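Local coordinates for protein probable ferredoxin-dependent nitrite reductase NirA (Mycobacterium tuberculosis, PDB 1ZJ8) that reduces sulfite to sulfide with electrons from ferredoxin, using a siroheme and a [4Fe-4S] cluster, for the biosynthesis of sulfur-containing amino acids and cofactors, at residues L425-S429 with T441-A445; I138-V144 with F386-L392. All coordinates share one frame; numbering follows the deposited sequence.

Contact 1 (L425-S429 with T441-A445); sequences LMACS and TRVRA. With SRM (siroheme), chain E.
In the C-terminal 4Fe-4S domain, the strand that delivers a cluster cysteine meets the start of helix 442-455 beside the siroheme: Thr441 OG1 donates a hydrogen bond to Cys428 O (2.8 Å). The hydroxyl sits above the carbonyl plane, 71° out of it, and is brought there by a chi1 of 49° that places OG1 between the backbone N and the carbonyl carbon. Thr441 OG1 also lies 3.5 Å from Cys428 SG, which ligates an iron of the cluster, so Thr441 packs directly against a cluster ligand. Strand 425-427 is an outermost strand of the mixed sheet of this domain, running parallel to strand 469-472. Arg442, its chain bent at chi3, reaches back over the strand end until Cys428 O stands over the centre of one guanidinium face. Its NH2 donates a nearly straight bond of 2.6 Å to siroheme O3B (164°) and a weak one to Ser429 OG, while NH1 makes a weak bond to Ala427 O. Ser429 OG in turn donates to siroheme O1A at 3.0 Å. Farther from the cofactor the contact is apolar, with Leu425 CD2 against Ala445 CB at 3.8 Å.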
ATOM      1  N   LEU A 425      11.101   7.679  -4.468  1.00 29.68           N
ATOM      2  CA  LEU A 425      10.881   6.576  -5.383  1.00 30.14           C
ATOM      3  C   LEU A 425      10.138   5.447  -4.671  1.00 30.40           C
ATOM      4  O   LEU A 425      10.437   5.101  -3.540  1.00 30.64           O
ATOM      5  CB  LEU A 425      12.213   6.074  -5.975  1.00 30.00           C
ATOM      6  CG  LEU A 425      12.120   4.844  -6.910  1.00 30.26           C
ATOM      7  CD1 LEU A 425      13.170   4.880  -7.988  1.00 31.18           C
ATOM      8  CD2 LEU A 425      12.199   3.485  -6.177  1.00 30.21           C
ATOM      9  N   MET A 426       9.170   4.851  -5.339  1.00 31.07           N
ATOM     10  CA  MET A 426       8.590   3.598  -4.862  1.00 31.84           C
ATOM     11  C   MET A 426       8.640   2.563  -5.976  1.00 32.21           C
ATOM     12  O   MET A 426       8.699   2.901  -7.163  1.00 32.38           O
ATOM     13  CB  MET A 426       7.132   3.777  -4.407  1.00 31.77           C
ATOM     14  CG  MET A 426       6.943   4.600  -3.148  1.00 31.86           C
ATOM     15  SD  MET A 426       5.236   4.599  -2.489  1.00 32.91           S
ATOM     16  CE  MET A 426       4.225   4.650  -3.950  1.00 33.40           C
ATOM     17  N   ALA A 427       8.610   1.300  -5.577  1.00 32.67           N
ATOM     18  CA  ALA A 427       8.555   0.191  -6.512  1.00 33.14           C
ATOM     19  C   ALA A 427       7.791  -0.938  -5.846  1.00 33.82           C
ATOM     20  O   ALA A 427       7.739  -1.024  -4.612  1.00 34.58           O
ATOM     21  CB  ALA A 427       9.946  -0.257  -6.884  1.00 33.14           C
ATOM     22  N   CYS A 428       7.188  -1.799  -6.655  1.00 34.34           N
ATOM     23  CA  CYS A 428       6.494  -2.977  -6.149  1.00 34.67           C
ATOM     24  C   CYS A 428       7.494  -4.122  -6.053  1.00 34.74           C
ATOM     25  O   CYS A 428       8.704  -3.919  -6.193  1.00 34.57           O
ATOM     26  CB  CYS A 428       5.358  -3.339  -7.092  1.00 35.17           C
ATOM     27  SG  CYS A 428       5.903  -4.019  -8.701  1.00 37.54           S
ATOM     28  N   SER A 429       6.993  -5.327  -5.812  1.00 35.33           N
ATOM     29  CA  SER A 429       7.864  -6.495  -5.667  1.00 35.97           C
ATOM     30  C   SER A 429       8.477  -6.921  -7.018  1.00 36.72           C
ATOM     31  O   SER A 429       9.696  -7.153  -7.128  1.00 36.98           O
ATOM     32  CB  SER A 429       7.067  -7.603  -5.029  1.00 35.66           C
ATOM     33  OG  SER A 429       6.397  -7.046  -3.927  1.00 34.77           O
ATOM     34  N   THR A 441      11.572  -4.884 -10.375  1.00 40.57           N
ATOM     35  CA  THR A 441      11.267  -3.575  -9.818  1.00 40.06           C
ATOM     36  C   THR A 441      12.043  -3.271  -8.532  1.00 39.48           C
ATOM     37  O   THR A 441      12.756  -2.264  -8.480  1.00 38.98           O
ATOM     38  CB  THR A 441       9.752  -3.456  -9.527  1.00 39.93           C
ATOM     39  OG1 THR A 441       9.314  -4.608  -8.793  1.00 39.30           O
ATOM     40  CG2 THR A 441       8.970  -3.356 -10.810  1.00 39.64           C
ATOM     41  N   ARG A 442      11.914  -4.130  -7.511  1.00 38.86           N
ATOM     42  CA  ARG A 442      12.527  -3.823  -6.224  1.00 38.57           C
ATOM     43  C   ARG A 442      14.050  -3.900  -6.254  1.00 38.19           C
ATOM     44  O   ARG A 442      14.716  -3.087  -5.615  1.00 38.27           O
ATOM     45  CB  ARG A 442      11.968  -4.652  -5.051  1.00 38.65           C
ATOM     46  CG  ARG A 442      12.175  -3.872  -3.715  1.00 38.87           C
ATOM     47  CD  ARG A 442      11.670  -4.515  -2.425  1.00 38.70           C
ATOM     48  NE  ARG A 442      10.243  -4.832  -2.431  1.00 39.99           N
ATOM     49  CZ  ARG A 442       9.245  -3.954  -2.432  1.00 39.45           C
ATOM     50  NH1 ARG A 442       9.475  -2.661  -2.459  1.00 39.87           N
ATOM     51  NH2 ARG A 442       7.990  -4.379  -2.434  1.00 40.62           N
ATOM     52  N   VAL A 443      14.602  -4.837  -7.019  1.00 37.71           N
ATOM     53  CA  VAL A 443      16.056  -4.953  -7.144  1.00 37.49           C
ATOM     54  C   VAL A 443      16.625  -3.842  -8.053  1.00 37.02           C
ATOM     55  O   VAL A 443      17.674  -3.241  -7.759  1.00 36.72           O
ATOM     56  CB  VAL A 443      16.457  -6.361  -7.682  1.00 37.64           C
ATOM     57  CG1 VAL A 443      17.979  -6.592  -7.486  1.00 37.40           C
ATOM     58  CG2 VAL A 443      15.615  -7.472  -6.985  1.00 37.61           C
ATOM     59  N   ARG A 444      15.919  -3.587  -9.152  1.00 36.48           N
ATOM     60  CA  ARG A 444      16.267  -2.514 -10.068  1.00 36.12           C
ATOM     61  C   ARG A 444      16.463  -1.211  -9.317  1.00 35.79           C
ATOM     62  O   ARG A 444      17.498  -0.539  -9.452  1.00 35.77           O
ATOM     63  CB  ARG A 444      15.152  -2.337 -11.096  1.00 36.17           C
ATOM     64  CG  ARG A 444      15.508  -1.379 -12.229  1.00 36.84           C
ATOM     65  CD  ARG A 444      16.448  -2.039 -13.234  1.00 37.86           C
ATOM     66  NE  ARG A 444      17.590  -1.205 -13.577  1.00 36.85           N
ATOM     67  CZ  ARG A 444      17.543  -0.159 -14.380  1.00 38.11           C
ATOM     68  NH1 ARG A 444      16.408   0.210 -14.914  1.00 40.30           N
ATOM     69  NH2 ARG A 444      18.633   0.534 -14.653  1.00 39.32           N
ATOM     70  N   ALA A 445      15.461  -0.892  -8.505  1.00 35.23           N
ATOM     71  CA  ALA A 445      15.440   0.316  -7.685  1.00 34.66           C
ATOM     72  C   ALA A 445      16.676   0.456  -6.833  1.00 34.05           C
ATOM     73  O   ALA A 445      17.128   1.565  -6.571  1.00 33.89           O
ATOM     74  CB  ALA A 445      14.222   0.298  -6.770  1.00 35.05           C
TER
HETATM   75 FE   SRM E 557      -1.125  -5.303  -4.236  1.00 36.68          FE
HETATM   76  CHA SRM E 557      -1.871  -8.186  -5.910  1.00 39.33           C
HETATM   77  CHB SRM E 557       2.039  -6.343  -3.884  1.00 37.03           C
HETATM   78  CHC SRM E 557      -0.433  -2.576  -2.601  1.00 31.66           C
HETATM   79  CHD SRM E 557      -3.223  -3.536  -6.336  1.00 36.19           C
HETATM   80  NA  SRM E 557      -0.169  -7.018  -4.614  1.00 38.55           N
HETATM   81  C1A SRM E 557      -0.660  -8.139  -5.188  1.00 39.78           C
HETATM   82  C2A SRM E 557       0.206  -9.346  -4.994  1.00 40.69           C
HETATM   83  CMA SRM E 557      -0.312 -10.155  -3.845  1.00 40.05           C
HETATM   84  CDA SRM E 557       0.398 -10.133  -6.261  1.00 42.56           C
HETATM   85  CEA SRM E 557      -0.349 -11.413  -6.459  1.00 44.84           C
HETATM   86  O3A SRM E 557      -1.583 -11.379  -6.500  1.00 47.29           O
HETATM   87  O4A SRM E 557       0.251 -12.492  -6.573  1.00 46.66           O
HETATM   88  C3A SRM E 557       1.502  -8.693  -4.655  1.00 40.44           C
HETATM   89  CAA SRM E 557       2.295  -9.396  -3.605  1.00 40.25           C
HETATM   90  CBA SRM E 557       3.162 -10.338  -4.398  1.00 41.43           C
HETATM   91  CCA SRM E 557       4.473 -10.558  -3.716  1.00 42.67           C
HETATM   92  O1A SRM E 557       5.044  -9.586  -3.176  1.00 41.33           O
HETATM   93  O2A SRM E 557       4.945 -11.720  -3.689  1.00 43.03           O
HETATM   94  C4A SRM E 557       1.114  -7.287  -4.348  1.00 39.08           C
HETATM   95  NB  SRM E 557       0.473  -4.677  -3.276  1.00 35.16           N
HETATM   96  C1B SRM E 557       1.694  -5.204  -3.162  1.00 34.63           C
HETATM   97  C2B SRM E 557       2.609  -4.491  -2.207  1.00 33.18           C
HETATM   98  CMB SRM E 557       3.471  -5.400  -1.377  1.00 32.44           C
HETATM   99  CDB SRM E 557       3.502  -3.614  -3.019  1.00 33.03           C
HETATM  100  CEB SRM E 557       4.524  -2.800  -2.308  1.00 33.40           C
HETATM  101  O3B SRM E 557       5.750  -3.013  -2.423  1.00 33.18           O
HETATM  102  O4B SRM E 557       4.104  -1.898  -1.583  1.00 34.85           O
HETATM  103  C3B SRM E 557       1.583  -3.681  -1.444  1.00 32.49           C
HETATM  104  CAB SRM E 557       1.027  -4.466  -0.284  1.00 32.29           C
HETATM  105  CBB SRM E 557       0.502  -3.572   0.797  1.00 31.87           C
HETATM  106  CCB SRM E 557      -0.246  -4.378   1.820  1.00 31.13           C
HETATM  107  O1B SRM E 557       0.266  -4.653   2.902  1.00 31.81           O
HETATM  108  O2B SRM E 557      -1.395  -4.756   1.614  1.00 33.57           O
HETATM  109  C4B SRM E 557       0.478  -3.624  -2.465  1.00 33.82           C
HETATM  110  NC  SRM E 557      -1.606  -3.451  -4.502  1.00 33.63           N
HETATM  111  C1C SRM E 557      -1.375  -2.463  -3.612  1.00 31.18           C
HETATM  112  C2C SRM E 557      -1.859  -1.226  -4.016  1.00 32.91           C
HETATM  113  CDC SRM E 557      -1.586   0.131  -3.459  1.00 33.13           C
HETATM  114  CEC SRM E 557      -2.384   0.679  -2.341  1.00 32.44           C
HETATM  115  O3C SRM E 557      -3.183  -0.059  -1.720  1.00 31.81           O
HETATM  116  O4C SRM E 557      -2.209   1.881  -2.095  1.00 32.69           O
HETATM  117  C3C SRM E 557      -2.605  -1.534  -5.113  1.00 33.32           C
HETATM  118  CAC SRM E 557      -3.319  -0.437  -5.834  1.00 33.48           C
HETATM  119  CBC SRM E 557      -4.511   0.246  -5.198  1.00 32.83           C
HETATM  120  CCC SRM E 557      -5.735  -0.635  -5.381  1.00 32.31           C
HETATM  121  O1C SRM E 557      -5.847  -1.716  -4.742  1.00 28.39           O
HETATM  122  O2C SRM E 557      -6.597  -0.242  -6.208  1.00 31.62           O
HETATM  123  C4C SRM E 557      -2.496  -2.880  -5.349  1.00 34.77           C
HETATM  124  ND  SRM E 557      -2.554  -5.822  -5.572  1.00 37.36           N
HETATM  125  C1D SRM E 557      -3.117  -4.937  -6.410  1.00 37.00           C
HETATM  126  C2D SRM E 557      -3.650  -5.628  -7.514  1.00 38.32           C
HETATM  127  CAD SRM E 557      -4.845  -5.121  -8.301  1.00 37.48           C
HETATM  128  CBD SRM E 557      -6.214  -5.566  -7.892  1.00 39.18           C
HETATM  129  CCD SRM E 557      -7.472  -5.030  -8.513  1.00 40.36           C
HETATM  130  O1D SRM E 557      -8.232  -4.371  -7.768  1.00 41.96           O
HETATM  131  O2D SRM E 557      -7.744  -5.234  -9.726  1.00 37.19           O
HETATM  132  C3D SRM E 557      -3.382  -6.970  -7.303  1.00 37.58           C
HETATM  133  CDD SRM E 557      -4.117  -8.112  -7.950  1.00 38.97           C
HETATM  134  CED SRM E 557      -5.496  -8.557  -7.514  1.00 39.54           C
HETATM  135  O3D SRM E 557      -5.991  -8.166  -6.456  1.00 39.68           O
HETATM  136  O4D SRM E 557      -6.169  -9.331  -8.209  1.00 38.84           O
HETATM  137  C4D SRM E 557      -2.706  -7.076  -6.098  1.00 38.45           C

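Contact 2 (I138-V144 with F386-L392); sequences ISDRQNV and FTPYQKL. With SRM (siroheme), chain E.
Two loops, each between antiparallel strands, lie against each other, with CA atoms 4.3 Å apart at Asp140 and Pro388 and 4.7 Å apart at Gln142 and Phe386. They are corresponding beta-hairpin connections of the two ferredoxin-like half domains, strands 135-138 and 144-149 in one and 384-386 and 392-397 in the other. Gln142 runs beside the Pro388 ring, extended beyond CG, and its NE2 donates to Phe386 O at 2.6 Å; the carbonyl oxygen lies close to the amide plane and the N-H points almost straight at it (167°). Ile138 CG1 makes a CH-pi contact over one face of the Phe386 ring, 4.0 Å from the centroid, and Ile138 CD1 touches Leu392 CD2. Gln142 O lies at the ring edge, in plane, and Val144 CG1 packs obliquely on Phe386 CE2. The carbonyl oxygens of Asp140 and Pro388 both accept hydrogen bonds from the guanidinium of Arg480, which bridges the two loops. Loop 138-144 also holds the siroheme: Asp140 N donates to O4B, and Arg141 NH1 to O3C at 3.2 Å. Gln390 CG rests against Asp140 CB at 3.5 Å.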
ATOM      1  N   ILE A 138       9.144  -3.387   3.494  1.00 31.99           N
ATOM      2  CA  ILE A 138       8.060  -2.581   4.044  1.00 31.89           C
ATOM      3  C   ILE A 138       7.205  -2.213   2.897  1.00 31.59           C
ATOM      4  O   ILE A 138       7.663  -1.555   1.983  1.00 31.81           O
ATOM      5  CB  ILE A 138       8.492  -1.242   4.701  1.00 31.99           C
ATOM      6  CG1 ILE A 138       9.034  -1.464   6.103  1.00 32.72           C
ATOM      7  CG2 ILE A 138       7.306  -0.277   4.836  1.00 32.51           C
ATOM      8  CD1 ILE A 138      10.514  -1.771   6.091  1.00 35.19           C
ATOM      9  N   SER A 139       5.946  -2.606   2.982  1.00 31.24           N
ATOM     10  CA  SER A 139       4.976  -2.344   1.959  1.00 30.97           C
ATOM     11  C   SER A 139       4.478  -0.887   2.073  1.00 30.95           C
ATOM     12  O   SER A 139       4.682  -0.223   3.098  1.00 30.26           O
ATOM     13  CB  SER A 139       3.846  -3.341   2.173  1.00 31.11           C
ATOM     14  OG  SER A 139       2.930  -2.882   3.158  1.00 32.74           O
ATOM     15  N   ASP A 140       3.825  -0.395   1.020  1.00 31.17           N
ATOM     16  CA  ASP A 140       3.265   0.951   1.023  1.00 31.10           C
ATOM     17  C   ASP A 140       1.838   1.008   1.621  1.00 31.25           C
ATOM     18  O   ASP A 140       1.090   1.940   1.350  1.00 31.53           O
ATOM     19  CB  ASP A 140       3.304   1.498  -0.398  1.00 31.26           C
ATOM     20  CG  ASP A 140       2.328   0.802  -1.312  1.00 32.01           C
ATOM     21  OD1 ASP A 140       1.541   0.011  -0.785  1.00 30.04           O
ATOM     22  OD2 ASP A 140       2.328   1.059  -2.541  1.00 33.45           O
ATOM     23  N   ARG A 141       1.460  -0.006   2.404  1.00 31.30           N
ATOM     24  CA  ARG A 141       0.267   0.034   3.260  1.00 31.32           C
ATOM     25  C   ARG A 141       0.667  -0.269   4.707  1.00 31.47           C
ATOM     26  O   ARG A 141      -0.135  -0.777   5.469  1.00 31.19           O
ATOM     27  CB  ARG A 141      -0.788  -0.999   2.828  1.00 31.32           C
ATOM     28  CG  ARG A 141      -1.606  -0.684   1.586  1.00 31.01           C
ATOM     29  CD  ARG A 141      -2.875  -1.539   1.536  1.00 30.87           C
ATOM     30  NE  ARG A 141      -3.954  -1.042   2.418  1.00 31.30           N
ATOM     31  CZ  ARG A 141      -4.713   0.037   2.166  1.00 30.25           C
ATOM     32  NH1 ARG A 141      -4.540   0.748   1.061  1.00 30.02           N
ATOM     33  NH2 ARG A 141      -5.662   0.403   3.017  1.00 29.65           N
ATOM     34  N   GLN A 142       1.921   0.016   5.060  1.00 32.05           N
ATOM     35  CA  GLN A 142       2.441  -0.026   6.451  1.00 32.21           C
ATOM     36  C   GLN A 142       2.663  -1.447   7.007  1.00 32.12           C
ATOM     37  O   GLN A 142       2.908  -1.607   8.201  1.00 32.22           O
ATOM     38  CB  GLN A 142       1.591   0.834   7.402  1.00 32.08           C
ATOM     39  CG  GLN A 142       1.337   2.259   6.891  1.00 33.12           C
ATOM     40  CD  GLN A 142       0.519   3.122   7.868  1.00 33.75           C
ATOM     41  OE1 GLN A 142      -0.704   3.299   7.700  1.00 35.12           O
ATOM     42  NE2 GLN A 142       1.200   3.677   8.883  1.00 33.68           N
ATOM     43  N   ASN A 143       2.630  -2.452   6.127  1.00 31.96           N
ATOM     44  CA  ASN A 143       3.000  -3.835   6.470  1.00 31.92           C
ATOM     45  C   ASN A 143       4.476  -4.213   6.169  1.00 31.74           C
ATOM     46  O   ASN A 143       5.197  -3.510   5.455  1.00 31.34           O
ATOM     47  CB  ASN A 143       2.085  -4.799   5.711  1.00 32.03           C
ATOM     48  CG  ASN A 143       0.632  -4.682   6.141  1.00 33.08           C
ATOM     49  OD1 ASN A 143       0.348  -4.328   7.288  1.00 32.60           O
ATOM     50  ND2 ASN A 143      -0.297  -4.984   5.220  1.00 32.78           N
ATOM     51  N   VAL A 144       4.913  -5.326   6.744  1.00 31.84           N
ATOM     52  CA  VAL A 144       6.098  -6.014   6.267  1.00 32.32           C
ATOM     53  C   VAL A 144       5.666  -7.281   5.601  1.00 32.54           C
ATOM     54  O   VAL A 144       4.660  -7.874   5.982  1.00 32.36           O
ATOM     55  CB  VAL A 144       7.071  -6.423   7.364  1.00 32.22           C
ATOM     56  CG1 VAL A 144       7.852  -5.234   7.825  1.00 33.19           C
ATOM     57  CG2 VAL A 144       6.345  -7.069   8.510  1.00 33.16           C
ATOM     58  N   PHE A 386       5.530   2.105  10.461  1.00 30.99           N
ATOM     59  CA  PHE A 386       5.766   2.013   9.026  1.00 31.41           C
ATOM     60  C   PHE A 386       4.870   3.018   8.289  1.00 31.17           C
ATOM     61  O   PHE A 386       3.828   3.391   8.811  1.00 31.21           O
ATOM     62  CB  PHE A 386       5.481   0.590   8.507  1.00 32.36           C
ATOM     63  CG  PHE A 386       6.363  -0.503   9.111  1.00 32.45           C
ATOM     64  CD1 PHE A 386       7.730  -0.300   9.317  1.00 33.25           C
ATOM     65  CD2 PHE A 386       5.823  -1.749   9.422  1.00 32.06           C
ATOM     66  CE1 PHE A 386       8.542  -1.309   9.874  1.00 32.93           C
ATOM     67  CE2 PHE A 386       6.618  -2.754   9.962  1.00 32.81           C
ATOM     68  CZ  PHE A 386       7.988  -2.533  10.190  1.00 32.50           C
ATOM     69  N   THR A 387       5.261   3.403   7.071  1.00 30.88           N
ATOM     70  CA  THR A 387       4.670   4.540   6.320  1.00 30.98           C
ATOM     71  C   THR A 387       3.909   4.045   5.097  1.00 30.98           C
ATOM     72  O   THR A 387       4.261   3.037   4.510  1.00 31.57           O
ATOM     73  CB  THR A 387       5.801   5.515   5.851  1.00 30.89           C
ATOM     74  OG1 THR A 387       6.527   5.957   7.001  1.00 32.82           O
ATOM     75  CG2 THR A 387       5.309   6.767   5.108  1.00 30.85           C
ATOM     76  N   PRO A 388       2.818   4.719   4.719  1.00 31.02           N
ATOM     77  CA  PRO A 388       2.248   4.369   3.409  1.00 30.48           C
ATOM     78  C   PRO A 388       3.095   4.748   2.188  1.00 30.05           C
ATOM     79  O   PRO A 388       2.603   4.655   1.068  1.00 30.21           O
ATOM     80  CB  PRO A 388       0.890   5.093   3.407  1.00 30.50           C
ATOM     81  CG  PRO A 388       0.636   5.470   4.873  1.00 31.24           C
ATOM     82  CD  PRO A 388       1.982   5.692   5.458  1.00 31.20           C
ATOM     83  N   TYR A 389       4.357   5.118   2.385  1.00 29.77           N
ATOM     84  CA  TYR A 389       5.279   5.408   1.279  1.00 29.47           C
ATOM     85  C   TYR A 389       6.541   4.566   1.402  1.00 28.89           C
ATOM     86  O   TYR A 389       7.607   4.946   0.891  1.00 28.34           O
ATOM     87  CB  TYR A 389       5.560   6.907   1.218  1.00 30.08           C
ATOM     88  CG  TYR A 389       4.324   7.649   0.748  1.00 31.40           C
ATOM     89  CD1 TYR A 389       3.395   8.143   1.663  1.00 31.93           C
ATOM     90  CD2 TYR A 389       4.043   7.789  -0.622  1.00 31.19           C
ATOM     91  CE1 TYR A 389       2.248   8.777   1.232  1.00 31.71           C
ATOM     92  CE2 TYR A 389       2.901   8.428  -1.055  1.00 30.87           C
ATOM     93  CZ  TYR A 389       2.010   8.921  -0.127  1.00 31.63           C
ATOM     94  OH  TYR A 389       0.861   9.558  -0.542  1.00 32.18           O
ATOM     95  N   GLN A 390       6.375   3.418   2.078  1.00 28.32           N
ATOM     96  CA  GLN A 390       7.391   2.381   2.255  1.00 28.55           C
ATOM     97  C   GLN A 390       8.597   2.872   3.062  1.00 28.66           C
ATOM     98  O   GLN A 390       9.755   2.548   2.748  1.00 28.76           O
ATOM     99  CB  GLN A 390       7.869   1.824   0.914  1.00 28.35           C
ATOM    100  CG  GLN A 390       6.798   1.471  -0.067  1.00 28.04           C
ATOM    101  CD  GLN A 390       7.379   1.210  -1.440  1.00 29.11           C
ATOM    102  OE1 GLN A 390       8.253   1.953  -1.907  1.00 30.23           O
ATOM    103  NE2 GLN A 390       6.914   0.148  -2.095  1.00 29.42           N
ATOM    104  N   LYS A 391       8.310   3.651   4.099  1.00 28.69           N
ATOM    105  CA  LYS A 391       9.332   4.261   4.939  1.00 28.67           C
ATOM    106  C   LYS A 391       9.080   3.893   6.385  1.00 28.48           C
ATOM    107  O   LYS A 391       8.081   3.244   6.701  1.00 28.17           O
ATOM    108  CB  LYS A 391       9.343   5.776   4.722  1.00 28.68           C
ATOM    109  CG  LYS A 391      10.057   6.189   3.394  1.00 29.46           C
ATOM    110  CD  LYS A 391       9.156   6.864   2.373  1.00 29.77           C
ATOM    111  CE  LYS A 391       9.851   7.114   1.007  1.00 30.68           C
ATOM    112  NZ  LYS A 391       9.773   6.037  -0.022  1.00 29.34           N
ATOM    113  N   LEU A 392       9.995   4.255   7.274  1.00 28.83           N
ATOM    114  CA  LEU A 392       9.719   4.071   8.702  1.00 29.17           C
ATOM    115  C   LEU A 392      10.107   5.264   9.545  1.00 28.61           C
ATOM    116  O   LEU A 392      11.117   5.910   9.288  1.00 27.72           O
ATOM    117  CB  LEU A 392      10.358   2.791   9.261  1.00 29.56           C
ATOM    118  CG  LEU A 392      11.510   2.109   8.534  1.00 31.21           C
ATOM    119  CD1 LEU A 392      12.077   0.960   9.398  1.00 32.81           C
ATOM    120  CD2 LEU A 392      11.071   1.559   7.192  1.00 32.39           C
TER
HETATM  121 FE   SRM E 557      -1.125  -5.303  -4.236  1.00 36.68          FE
HETATM  122  CHA SRM E 557      -1.871  -8.186  -5.910  1.00 39.33           C
HETATM  123  CHB SRM E 557       2.039  -6.343  -3.884  1.00 37.03           C
HETATM  124  CHC SRM E 557      -0.433  -2.576  -2.601  1.00 31.66           C
HETATM  125  CHD SRM E 557      -3.223  -3.536  -6.336  1.00 36.19           C
HETATM  126  NA  SRM E 557      -0.169  -7.018  -4.614  1.00 38.55           N
HETATM  127  C1A SRM E 557      -0.660  -8.139  -5.188  1.00 39.78           C
HETATM  128  C2A SRM E 557       0.206  -9.346  -4.994  1.00 40.69           C
HETATM  129  CMA SRM E 557      -0.312 -10.155  -3.845  1.00 40.05           C
HETATM  130  CDA SRM E 557       0.398 -10.133  -6.261  1.00 42.56           C
HETATM  131  CEA SRM E 557      -0.349 -11.413  -6.459  1.00 44.84           C
HETATM  132  O3A SRM E 557      -1.583 -11.379  -6.500  1.00 47.29           O
HETATM  133  O4A SRM E 557       0.251 -12.492  -6.573  1.00 46.66           O
HETATM  134  C3A SRM E 557       1.502  -8.693  -4.655  1.00 40.44           C
HETATM  135  CAA SRM E 557       2.295  -9.396  -3.605  1.00 40.25           C
HETATM  136  CBA SRM E 557       3.162 -10.338  -4.398  1.00 41.43           C
HETATM  137  CCA SRM E 557       4.473 -10.558  -3.716  1.00 42.67           C
HETATM  138  O1A SRM E 557       5.044  -9.586  -3.176  1.00 41.33           O
HETATM  139  O2A SRM E 557       4.945 -11.720  -3.689  1.00 43.03           O
HETATM  140  C4A SRM E 557       1.114  -7.287  -4.348  1.00 39.08           C
HETATM  141  NB  SRM E 557       0.473  -4.677  -3.276  1.00 35.16           N
HETATM  142  C1B SRM E 557       1.694  -5.204  -3.162  1.00 34.63           C
HETATM  143  C2B SRM E 557       2.609  -4.491  -2.207  1.00 33.18           C
HETATM  144  CMB SRM E 557       3.471  -5.400  -1.377  1.00 32.44           C
HETATM  145  CDB SRM E 557       3.502  -3.614  -3.019  1.00 33.03           C
HETATM  146  CEB SRM E 557       4.524  -2.800  -2.308  1.00 33.40           C
HETATM  147  O3B SRM E 557       5.750  -3.013  -2.423  1.00 33.18           O
HETATM  148  O4B SRM E 557       4.104  -1.898  -1.583  1.00 34.85           O
HETATM  149  C3B SRM E 557       1.583  -3.681  -1.444  1.00 32.49           C
HETATM  150  CAB SRM E 557       1.027  -4.466  -0.284  1.00 32.29           C
HETATM  151  CBB SRM E 557       0.502  -3.572   0.797  1.00 31.87           C
HETATM  152  CCB SRM E 557      -0.246  -4.378   1.820  1.00 31.13           C
HETATM  153  O1B SRM E 557       0.266  -4.653   2.902  1.00 31.81           O
HETATM  154  O2B SRM E 557      -1.395  -4.756   1.614  1.00 33.57           O
HETATM  155  C4B SRM E 557       0.478  -3.624  -2.465  1.00 33.82           C
HETATM  156  NC  SRM E 557      -1.606  -3.451  -4.502  1.00 33.63           N
HETATM  157  C1C SRM E 557      -1.375  -2.463  -3.612  1.00 31.18           C
HETATM  158  C2C SRM E 557      -1.859  -1.226  -4.016  1.00 32.91           C
HETATM  159  CDC SRM E 557      -1.586   0.131  -3.459  1.00 33.13           C
HETATM  160  CEC SRM E 557      -2.384   0.679  -2.341  1.00 32.44           C
HETATM  161  O3C SRM E 557      -3.183  -0.059  -1.720  1.00 31.81           O
HETATM  162  O4C SRM E 557      -2.209   1.881  -2.095  1.00 32.69           O
HETATM  163  C3C SRM E 557      -2.605  -1.534  -5.113  1.00 33.32           C
HETATM  164  CAC SRM E 557      -3.319  -0.437  -5.834  1.00 33.48           C
HETATM  165  CBC SRM E 557      -4.511   0.246  -5.198  1.00 32.83           C
HETATM  166  CCC SRM E 557      -5.735  -0.635  -5.381  1.00 32.31           C
HETATM  167  O1C SRM E 557      -5.847  -1.716  -4.742  1.00 28.39           O
HETATM  168  O2C SRM E 557      -6.597  -0.242  -6.208  1.00 31.62           O
HETATM  169  C4C SRM E 557      -2.496  -2.880  -5.349  1.00 34.77           C
HETATM  170  ND  SRM E 557      -2.554  -5.822  -5.572  1.00 37.36           N
HETATM  171  C1D SRM E 557      -3.117  -4.937  -6.410  1.00 37.00           C
HETATM  172  C2D SRM E 557      -3.650  -5.628  -7.514  1.00 38.32           C
HETATM  173  CAD SRM E 557      -4.845  -5.121  -8.301  1.00 37.48           C
HETATM  174  CBD SRM E 557      -6.214  -5.566  -7.892  1.00 39.18           C
HETATM  175  CCD SRM E 557      -7.472  -5.030  -8.513  1.00 40.36           C
HETATM  176  O1D SRM E 557      -8.232  -4.371  -7.768  1.00 41.96           O
HETATM  177  O2D SRM E 557      -7.744  -5.234  -9.726  1.00 37.19           O
HETATM  178  C3D SRM E 557      -3.382  -6.970  -7.303  1.00 37.58           C
HETATM  179  CDD SRM E 557      -4.117  -8.112  -7.950  1.00 38.97           C
HETATM  180  CED SRM E 557      -5.496  -8.557  -7.514  1.00 39.54           C
HETATM  181  O3D SRM E 557      -5.991  -8.166  -6.456  1.00 39.68           O
HETATM  182  O4D SRM E 557      -6.169  -9.331  -8.209  1.00 38.84           O
HETATM  183  C4D SRM E 557      -2.706  -7.076  -6.098  1.00 38.45           C

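Overall arrangement
Contacts 1 and 2, with centres 13 Å apart, bind overlapping parts of one siroheme's rim of carboxylates and meet directly through Gln390. Its NE2 probably donates a hydrogen bond to Ala427 O (2.9 Å), the carbonyl that Arg442 NH1 also approaches, while Met426 CG packs on Gln390 OE1. The two sites divide one siroheme carboxylate: Arg442 NH2 takes O3B and Asp140 N takes O4B, so residues 441-445 and 138-144 jointly fix this group. Toward the metal centres, contact 1 supplies Cys428 to the cluster, and the side chain of Asp140 is about 9 Å from it. The side chain of Cys428 is about 4 Å from that of Cys478, assigned by similarity as the axial siroheme ligand. The side chain of Asp140 is about 6 Å from that of Cys478.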